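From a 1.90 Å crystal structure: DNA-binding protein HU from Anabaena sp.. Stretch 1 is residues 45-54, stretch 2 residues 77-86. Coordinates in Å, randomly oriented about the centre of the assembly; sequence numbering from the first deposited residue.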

# COMPACT_ATOMS: atom_id res chain seq x y z
N VAL C 45 -0.02 5.80 -10.38
CA VAL C 45 1.22 5.67 -11.15
C VAL C 45 2.46 6.11 -10.35
O VAL C 45 2.48 7.20 -9.74
CB VAL C 45 1.15 6.43 -12.48
N GLY C 46 3.48 5.24 -10.32
CA GLY C 46 4.73 5.48 -9.63
C GLY C 46 4.74 4.98 -8.20
O GLY C 46 5.76 4.46 -7.72
N PHE C 47 3.60 5.11 -7.53
CA PHE C 47 3.47 4.72 -6.13
C PHE C 47 3.15 3.23 -6.02
O PHE C 47 3.90 2.48 -5.40
CB PHE C 47 2.40 5.55 -5.43
CG PHE C 47 2.21 5.17 -3.99
CD1 PHE C 47 3.09 5.64 -3.00
CD2 PHE C 47 1.17 4.32 -3.61
CE1 PHE C 47 2.92 5.28 -1.67
CE2 PHE C 47 0.99 3.94 -2.30
CZ PHE C 47 1.87 4.41 -1.32
N GLY C 48 2.02 2.83 -6.58
CA GLY C 48 1.66 1.43 -6.60
C GLY C 48 0.18 1.21 -6.79
O GLY C 48 -0.58 2.17 -6.99
N SER C 49 -0.22 -0.05 -6.73
CA SER C 49 -1.63 -0.41 -6.88
C SER C 49 -2.10 -1.28 -5.72
O SER C 49 -1.32 -2.02 -5.11
CB SER C 49 -1.84 -1.15 -8.19
OG SER C 49 -1.29 -2.44 -8.09
N PHE C 50 -3.39 -1.18 -5.45
CA PHE C 50 -4.07 -1.94 -4.42
C PHE C 50 -5.19 -2.73 -5.09
O PHE C 50 -5.91 -2.18 -5.93
CB PHE C 50 -4.75 -1.00 -3.42
CG PHE C 50 -3.80 -0.17 -2.60
CD1 PHE C 50 -3.38 1.08 -3.06
CD2 PHE C 50 -3.37 -0.61 -1.34
CE1 PHE C 50 -2.54 1.88 -2.30
CE2 PHE C 50 -2.52 0.17 -0.57
CZ PHE C 50 -2.10 1.41 -1.05
N GLU C 51 -5.34 -3.99 -4.72
CA GLU C 51 -6.40 -4.82 -5.25
C GLU C 51 -6.78 -5.93 -4.29
O GLU C 51 -6.10 -6.17 -3.30
CB GLU C 51 -6.02 -5.38 -6.61
CG GLU C 51 -4.78 -6.24 -6.64
CD GLU C 51 -4.56 -6.82 -8.01
OE1 GLU C 51 -5.22 -6.37 -8.97
OE2 GLU C 51 -3.74 -7.74 -8.13
N SER C 52 -7.91 -6.56 -4.57
CA SER C 52 -8.35 -7.74 -3.86
C SER C 52 -7.76 -8.96 -4.60
O SER C 52 -7.78 -9.02 -5.82
CB SER C 52 -9.88 -7.75 -3.88
OG SER C 52 -10.41 -8.62 -2.91
N ARG C 53 -7.21 -9.91 -3.85
CA ARG C 53 -6.72 -11.14 -4.42
C ARG C 53 -7.48 -12.33 -3.86
O ARG C 53 -7.70 -12.40 -2.66
CB ARG C 53 -5.22 -11.30 -4.17
CG ARG C 53 -4.43 -10.37 -5.09
CD ARG C 53 -2.96 -10.61 -5.17
NE ARG C 53 -2.33 -9.49 -5.88
CZ ARG C 53 -1.12 -9.02 -5.64
NH1 ARG C 53 -0.38 -9.57 -4.68
NH2 ARG C 53 -0.65 -8.00 -6.35
N GLU C 54 -7.89 -13.24 -4.74
CA GLU C 54 -8.51 -14.48 -4.33
C GLU C 54 -7.47 -15.38 -3.71
O GLU C 54 -6.32 -15.42 -4.16
CB GLU C 54 -9.21 -15.19 -5.49
CG GLU C 54 -10.35 -14.41 -6.12
CD GLU C 54 -11.52 -14.17 -5.17
OE1 GLU C 54 -12.19 -15.14 -4.75
OE2 GLU C 54 -11.79 -12.99 -4.86
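Stretch 2 77-86: PAFSAGKLFR

Antiparallel β-strands pair through their backbones and sort their side chains onto two faces, and the contact between residues 45-54 and 77-86 of HU is a compact example of both habits. Stretch 2 begins as a strand, Pro77 to Ala81, turns at Gly82 and enters a helix at Lys83. Its strand runs against strand 48-54 of stretch 1, with an angle of 143° between their N-to-C directions and an approach of 4.5 Å between the axes. Together the two stretches bury 679 Å² of surface.

Along stretch 1, Val45 makes no contact, and the association starts at Gly46, which meets the beginning of the helix. Its carbonyl accepts a hydrogen bond from Phe85, with Phe85 N 3.1 Å from Gly46 O. Gly46 itself has a positive phi of 91°, a conformation in which a β-carbon would be jammed against the preceding carbonyl. Phe47 then ties the turn down: Gly82 N lies 2.8 Å from Phe47 O in a nearly straight hydrogen bond. Gly82, the N-cap residue, has little room here, since a β-carbon on it would come within 2.7 Å of Gly46 O. Although the CA-to-CB bond of Phe47 points away from stretch 2, its ring returns to it, placing CE2 of Phe47 3.5 Å from CE1 of Phe79. Phe85 CD2 lies over one face of the Phe47 ring; these two ring planes are near parallel but slid apart, with centroids 5.2 Å apart.

Gly48 opens the strand pairing opposite Ala81, their CA atoms 4.1 Å apart. The close approach depends on glycine: a β-carbon would clash with Phe79 CZ and with Ser80 O. From here the register alternates. Ser49 and Ser80 form a hydrogen-bonded pair, Ser49 N to Ser80 O at 2.9 Å and Ser80 N to Ser49 O at 2.8 Å. Phe50 and Phe79 form a non-hydrogen-bonded pair whose CA atoms are 4.5 Å apart, and Phe50 CA is 3.1 Å from Ala78 O in a CA-H...O contact. Their side chains share the sheet face of Gly48 and Ala81, where Phe79 CD1 lies over one face of the Phe50 ring, 3.5 Å from Phe50 CZ. Phe79 thus touches the rings of both Phe47 and Phe50.

Glu51 repeats the hydrogen-bonded pattern with Ala78: Glu51 N is 2.9 Å from Ala78 O, and Ala78 N is 2.6 Å from Glu51 O. Ser52 pairs with Pro77, but its side chain makes no contact with stretch 2.

The face bearing Ser49, Glu51, Ala78 and Ser80 is more polar. Arg53 reaches along it, held by a salt bridge in which its NE is 3.2 Å from OE2 of Glu51. One face of its guanidinium covers Ala78, with Arg53 CZ 3.4 Å from Ala78 CB, and a water accepts from Arg53 NH1 while donating to Phe79 O. A second water joins the hydroxyls of Ser49 and Ser80. Glu54, beyond reach, ends the stretch.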

# COMPACT_ATOMS: atom_id res chain seq x y z
N PRO C 77 -6.65 -8.01 0.71
CA PRO C 77 -6.13 -6.83 0.02
C PRO C 77 -4.63 -7.03 -0.34
O PRO C 77 -3.90 -7.71 0.40
CB PRO C 77 -6.34 -5.70 1.05
CG PRO C 77 -6.46 -6.37 2.37
CD PRO C 77 -6.88 -7.77 2.16
N ALA C 78 -4.21 -6.51 -1.48
CA ALA C 78 -2.82 -6.65 -1.91
C ALA C 78 -2.28 -5.34 -2.48
O ALA C 78 -3.02 -4.60 -3.15
CB ALA C 78 -2.70 -7.77 -2.91
N PHE C 79 -1.02 -5.04 -2.18
CA PHE C 79 -0.34 -3.85 -2.69
C PHE C 79 0.81 -4.26 -3.61
O PHE C 79 1.54 -5.19 -3.29
CB PHE C 79 0.18 -3.00 -1.53
CG PHE C 79 0.96 -1.77 -1.95
CD1 PHE C 79 0.32 -0.70 -2.53
CD2 PHE C 79 2.35 -1.72 -1.79
CE1 PHE C 79 1.02 0.45 -2.92
CE2 PHE C 79 3.06 -0.58 -2.17
CZ PHE C 79 2.38 0.50 -2.75
N SER C 80 0.97 -3.60 -4.75
CA SER C 80 2.15 -3.81 -5.59
C SER C 80 2.79 -2.48 -5.85
O SER C 80 2.19 -1.63 -6.47
CB SER C 80 1.79 -4.48 -6.93
OG SER C 80 1.05 -5.66 -6.69
N ALA C 81 4.00 -2.31 -5.34
CA ALA C 81 4.70 -1.04 -5.38
C ALA C 81 5.08 -0.69 -6.80
O ALA C 81 5.45 -1.55 -7.56
CB ALA C 81 5.93 -1.11 -4.49
N GLY C 82 4.96 0.58 -7.14
CA GLY C 82 5.29 1.05 -8.47
C GLY C 82 6.78 1.27 -8.59
O GLY C 82 7.49 1.23 -7.59
N LYS C 83 7.23 1.52 -9.82
CA LYS C 83 8.65 1.59 -10.15
C LYS C 83 9.43 2.66 -9.40
O LYS C 83 10.57 2.43 -9.02
CB LYS C 83 8.87 1.75 -11.66
CG LYS C 83 10.34 1.77 -12.08
CD LYS C 83 10.51 1.19 -13.48
CE LYS C 83 11.94 1.36 -13.98
NZ LYS C 83 12.18 0.58 -15.23
N LEU C 84 8.80 3.81 -9.19
CA LEU C 84 9.42 4.92 -8.45
C LEU C 84 9.58 4.56 -6.98
O LEU C 84 10.63 4.83 -6.39
CB LEU C 84 8.64 6.25 -8.61
CG LEU C 84 9.22 7.45 -7.83
CD1 LEU C 84 10.38 8.21 -8.58
CD2 LEU C 84 8.16 8.45 -7.33
N PHE C 85 8.55 3.96 -6.39
CA PHE C 85 8.63 3.51 -5.00
C PHE C 85 9.76 2.47 -4.82
O PHE C 85 10.63 2.62 -3.97
CB PHE C 85 7.26 2.95 -4.58
CG PHE C 85 7.04 2.91 -3.09
CD1 PHE C 85 8.11 3.09 -2.19
CD2 PHE C 85 5.78 2.67 -2.59
CE1 PHE C 85 7.89 3.04 -0.82
CE2 PHE C 85 5.55 2.63 -1.21
CZ PHE C 85 6.61 2.81 -0.32
N ARG C 86 9.78 1.43 -5.65
CA ARG C 86 10.86 0.42 -5.63
C ARG C 86 12.29 0.97 -5.76
O ARG C 86 13.21 0.48 -5.11
CB ARG C 86 10.62 -0.66 -6.67
CG ARG C 86 9.38 -1.51 -6.35
CD ARG C 86 9.01 -2.56 -7.38
NE ARG C 86 9.45 -2.23 -8.74
CZ ARG C 86 8.62 -2.04 -9.77
NH1 ARG C 86 7.31 -2.16 -9.61
NH2 ARG C 86 9.12 -1.74 -10.97
O HOH W 1 -1.81 -5.03 -6.50
O HOH W 2 1.85 -7.93 -3.85